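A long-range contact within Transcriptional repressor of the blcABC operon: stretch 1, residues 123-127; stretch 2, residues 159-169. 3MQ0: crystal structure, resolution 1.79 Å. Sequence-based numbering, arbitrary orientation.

Stretch 1 (123-127) LTVRE
Stretch 2 (159-169) ATGKILLSDLG

A helix laid across a β-strand commonly meets it with residues from one helical face and alternate residues of the strand, and this contact from a transcriptional repressor is a compact example. Residues 123-127 form an extended strand, with phi from -93° to -134° and psi from 105° to 162°. The helix of stretch 2 crosses it at -51°, the axes approaching to 8.8 Å. Strand alternation turns the CA-to-CB bonds of Thr124 and Arg126 toward the helix and those of Leu123 and Val125 away.

The helix opens at Ala159, with phi/psi near -65°/-42°, and Ile163 N bonds to Ala159 O at 3.1 Å. One residue on, Thr160 sets the register: its CA lies 6.8 Å from that of Thr124. Both threonines adopt p rotamers, bringing Thr160 OG1 within 2.8 Å of Thr124 OG1 in a hydrogen bond between buried hydroxyls. Gly161, Lys162 and Ile163 make no contact with the strand.

One turn after Thr160, Leu164 returns to the interface, its CA 6.9 Å from that of Arg126. Its m,t side chain places CD1 3.8 Å from Arg126 N and 4.0 Å from Thr124 OG1, a methyl packed along the strand backbone. Leu165 points sideways, yet its m,t rotamer carries CD2 to 3.7 Å from Arg126 CD, apolar carbon against the aliphatic part of the arginine.

A type I turn from Leu165 to Leu168 follows, closed by Leu168 N to Leu165 O at 3.0 Å; within it, Ser166 OG (chi1 p) donates to Ile163 O at 2.7 Å. Leu168, m,p, lays CD2 over one face of the Arg126 guanidinium. Arg126, t,t,p with chi4 84°, also reaches the helix through water 1, which accepts from NE at 3.0 Å and donates to Leu164 O at 2.9 Å.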

ATOM      1  N   LEU B 123       2.514  -7.809 -24.340  1.00 11.87           N
ATOM      2  CA  LEU B 123       2.677  -7.232 -23.012  1.00 10.94           C
ATOM      3  C   LEU B 123       4.085  -7.590 -22.575  1.00 12.25           C
ATOM      4  O   LEU B 123       4.467  -8.763 -22.622  1.00 12.02           O
ATOM      5  CB  LEU B 123       1.692  -7.874 -22.044  1.00 10.64           C
ATOM      6  CG  LEU B 123       1.746  -7.447 -20.568  1.00 12.38           C
ATOM      7  CD1 LEU B 123       1.251  -6.020 -20.455  1.00 16.52           C
ATOM      8  CD2 LEU B 123       0.904  -8.407 -19.694  1.00 12.28           C
ATOM      9  N   THR B 124       4.849  -6.591 -22.143  1.00 10.51           N
ATOM     10  CA  THR B 124       6.242  -6.813 -21.793  1.00 10.89           C
ATOM     11  C   THR B 124       6.613  -6.154 -20.485  1.00 14.02           C
ATOM     12  O   THR B 124       5.917  -5.258 -20.008  1.00 15.65           O
ATOM     13  CB  THR B 124       7.182  -6.220 -22.845  1.00 15.03           C
ATOM     14  OG1 THR B 124       7.091  -4.789 -22.793  1.00 15.89           O
ATOM     15  CG2 THR B 124       6.828  -6.720 -24.236  1.00 14.98           C
ATOM     16  N   VAL B 125       7.727  -6.595 -19.913  1.00 12.94           N
ATOM     17  CA  VAL B 125       8.348  -5.881 -18.798  1.00 12.25           C
ATOM     18  C   VAL B 125       9.771  -5.593 -19.185  1.00 15.15           C
ATOM     19  O   VAL B 125      10.317  -6.308 -20.011  1.00 17.03           O
ATOM     20  CB  VAL B 125       8.343  -6.712 -17.505  1.00 18.28           C
ATOM     21  CG1 VAL B 125       6.903  -6.993 -17.062  1.00 21.14           C
ATOM     22  CG2 VAL B 125       9.086  -8.024 -17.712  1.00 19.84           C
ATOM     23  N   ARG B 126      10.365  -4.540 -18.614  1.00 17.09           N
ATOM     24  CA  ARG B 126      11.778  -4.236 -18.868  1.00 19.99           C
ATOM     25  C   ARG B 126      12.683  -4.862 -17.813  1.00 21.34           C
ATOM     26  O   ARG B 126      12.430  -4.742 -16.615  1.00 23.07           O
ATOM     27  CB  ARG B 126      12.030  -2.717 -18.903  1.00 21.07           C
ATOM     28  CG  ARG B 126      13.439  -2.353 -19.352  1.00 24.52           C
ATOM     29  CD  ARG B 126      13.685  -0.826 -19.371  1.00 21.17           C
ATOM     30  NE  ARG B 126      13.507  -0.225 -18.049  1.00 20.60           N
ATOM     31  CZ  ARG B 126      14.445  -0.190 -17.115  1.00 24.65           C
ATOM     32  NH1 ARG B 126      15.640  -0.727 -17.337  1.00 22.27           N
ATOM     33  NH2 ARG B 126      14.187   0.375 -15.950  1.00 31.50           N
ATOM     34  N   GLU B 127      13.731  -5.548 -18.262  1.00 14.96           N
ATOM     35  CA  GLU B 127      14.798  -5.965 -17.362  1.00 16.78           C
ATOM     36  C   GLU B 127      16.116  -5.458 -17.918  1.00 21.13           C
ATOM     37  O   GLU B 127      16.627  -5.980 -18.914  1.00 24.08           O
ATOM     38  CB  GLU B 127      14.810  -7.483 -17.195  1.00 24.69           C
ATOM     39  CG  GLU B 127      13.505  -7.987 -16.570  1.00 28.54           C
ATOM     40  CD  GLU B 127      13.516  -9.461 -16.223  1.00 38.07           C
ATOM     41  OE1 GLU B 127      14.586 -10.103 -16.339  1.00 32.26           O
ATOM     42  OE2 GLU B 127      12.441  -9.970 -15.828  1.00 36.97           O
ATOM     43  N   ALA B 159       8.597  -1.022 -29.410  1.00 10.22           N
ATOM     44  CA  ALA B 159       7.691   0.047 -28.992  1.00 10.95           C
ATOM     45  C   ALA B 159       7.522   0.045 -27.471  1.00 12.00           C
ATOM     46  O   ALA B 159       7.585   1.095 -26.848  1.00 10.60           O
ATOM     47  CB  ALA B 159       6.322  -0.081 -29.683  1.00 13.75           C
ATOM     48  N   THR B 160       7.321  -1.128 -26.865  1.00 10.48           N
ATOM     49  CA  THR B 160       7.226  -1.156 -25.397  1.00  9.38           C
ATOM     50  C   THR B 160       8.522  -0.719 -24.744  1.00 12.99           C
ATOM     51  O   THR B 160       8.488  -0.071 -23.700  1.00 15.20           O
ATOM     52  CB  THR B 160       6.873  -2.541 -24.809  1.00 11.62           C
ATOM     53  OG1 THR B 160       7.848  -3.503 -25.212  1.00 12.81           O
ATOM     54  CG2 THR B 160       5.482  -3.003 -25.261  1.00 11.95           C
ATOM     55  N   GLY B 161       9.648  -1.097 -25.356  1.00 10.10           N
ATOM     56  CA  GLY B 161      10.967  -0.731 -24.860  1.00 10.03           C
ATOM     57  C   GLY B 161      11.155   0.782 -24.827  1.00 14.81           C
ATOM     58  O   GLY B 161      11.588   1.331 -23.827  1.00 13.72           O
ATOM     59  N   LYS B 162      10.824   1.460 -25.922  1.00 12.00           N
ATOM     60  CA  LYS B 162      10.897   2.923 -25.954  1.00  9.94           C
ATOM     61  C   LYS B 162      10.015   3.572 -24.887  1.00 11.95           C
ATOM     62  O   LYS B 162      10.432   4.509 -24.211  1.00 12.96           O
ATOM     63  CB  LYS B 162      10.528   3.456 -27.344  1.00 10.82           C
ATOM     64  CG  LYS B 162      11.501   3.055 -28.457  1.00 14.53           C
ATOM     65  CD  LYS B 162      10.948   3.467 -29.831  1.00 15.13           C
ATOM     66  CE  LYS B 162      11.637   2.693 -30.967  1.00 18.53           C
ATOM     67  NZ  LYS B 162      13.067   3.095 -31.045  1.00 19.99           N
ATOM     68  N   ILE B 163       8.782   3.101 -24.745  1.00 11.71           N
ATOM     69  CA  ILE B 163       7.911   3.722 -23.755  1.00 16.53           C
ATOM     70  C   ILE B 163       8.445   3.484 -22.332  1.00 11.67           C
ATOM     71  O   ILE B 163       8.446   4.407 -21.520  1.00 18.72           O
ATOM     72  CB  ILE B 163       6.399   3.344 -23.917  1.00 25.12           C
ATOM     73  CG1 ILE B 163       5.505   4.307 -23.121  1.00 30.05           C
ATOM     74  CG2 ILE B 163       6.139   1.943 -23.457  1.00 23.00           C
ATOM     75  CD1 ILE B 163       5.126   5.563 -23.836  1.00 26.49           C
ATOM     76  N   LEU B 164       8.913   2.279 -22.040  1.00 13.93           N
ATOM     77  CA  LEU B 164       9.466   1.999 -20.713  1.00 12.09           C
ATOM     78  C   LEU B 164      10.770   2.765 -20.456  1.00 20.48           C
ATOM     79  O   LEU B 164      11.003   3.250 -19.350  1.00 20.99           O
ATOM     80  CB  LEU B 164       9.637   0.491 -20.477  1.00 11.17           C
ATOM     81  CG  LEU B 164       8.312  -0.293 -20.550  1.00 19.81           C
ATOM     82  CD1 LEU B 164       8.551  -1.788 -20.520  1.00 23.37           C
ATOM     83  CD2 LEU B 164       7.383   0.137 -19.405  1.00 25.79           C
ATOM     84  N   LEU B 165      11.605   2.905 -21.479  1.00 14.14           N
ATOM     85  CA  LEU B 165      12.846   3.676 -21.340  1.00 12.76           C
ATOM     86  C   LEU B 165      12.574   5.180 -21.218  1.00 15.18           C
ATOM     87  O   LEU B 165      13.407   5.933 -20.707  1.00 15.95           O
ATOM     88  CB  LEU B 165      13.772   3.423 -22.541  1.00 15.38           C
ATOM     89  CG  LEU B 165      14.451   2.052 -22.597  1.00 14.64           C
ATOM     90  CD1 LEU B 165      15.252   1.905 -23.886  1.00 15.55           C
ATOM     91  CD2 LEU B 165      15.362   1.821 -21.375  1.00 18.32           C
ATOM     92  N   SER B 166      11.413   5.629 -21.685  1.00 17.85           N
ATOM     93  CA  SER B 166      11.132   7.059 -21.665  1.00 19.62           C
ATOM     94  C   SER B 166      10.936   7.575 -20.236  1.00 18.91           C
ATOM     95  O   SER B 166      10.955   8.773 -20.010  1.00 19.66           O
ATOM     96  CB  SER B 166       9.936   7.420 -22.565  1.00 16.43           C
ATOM     97  OG  SER B 166       8.711   7.055 -21.967  1.00 21.32           O
ATOM     98  N   ASP B 167      10.787   6.706 -19.272  1.00 17.16           N
ATOM     99  CA  ASP B 167      10.709   7.187 -17.928  1.00 25.69           C
ATOM    100  C   ASP B 167      12.043   7.306 -17.237  1.00 26.50           C
ATOM    101  O   ASP B 167      12.079   7.714 -16.146  1.00 33.43           O
ATOM    102  CB  ASP B 167       9.774   6.367 -17.094  1.00 38.44           C
ATOM    103  CG  ASP B 167       9.845   4.945 -17.421  1.00 54.79           C
ATOM    104  OD1 ASP B 167       8.950   4.468 -18.106  1.00 57.74           O
ATOM    105  OD2 ASP B 167      10.803   4.291 -17.032  1.00 57.59           O
ATOM    106  N   LEU B 168      13.108   6.898 -17.890  1.00 20.99           N
ATOM    107  CA  LEU B 168      14.461   7.025 -17.348  1.00 17.79           C
ATOM    108  C   LEU B 168      15.086   8.381 -17.669  1.00 26.23           C
ATOM    109  O   LEU B 168      14.831   8.957 -18.731  1.00 24.82           O
ATOM    110  CB  LEU B 168      15.354   5.919 -17.903  1.00 17.21           C
ATOM    111  CG  LEU B 168      15.151   4.535 -17.286  1.00 22.78           C
ATOM    112  CD1 LEU B 168      13.696   4.118 -17.312  1.00 38.94           C
ATOM    113  CD2 LEU B 168      16.022   3.513 -17.995  1.00 29.35           C
ATOM    114  N   GLY B 169      15.907   8.883 -16.753  1.00 22.14           N
ATOM    115  CA  GLY B 169      16.617  10.135 -16.975  1.00 24.49           C
ATOM    116  C   GLY B 169      17.872   9.902 -17.802  1.00 20.20           C
ATOM    117  O   GLY B 169      18.208   8.751 -18.097  1.00 17.20           O
TER
HETATM  118  O   HOH W   1      11.201   1.436 -17.136  1.00 26.09           O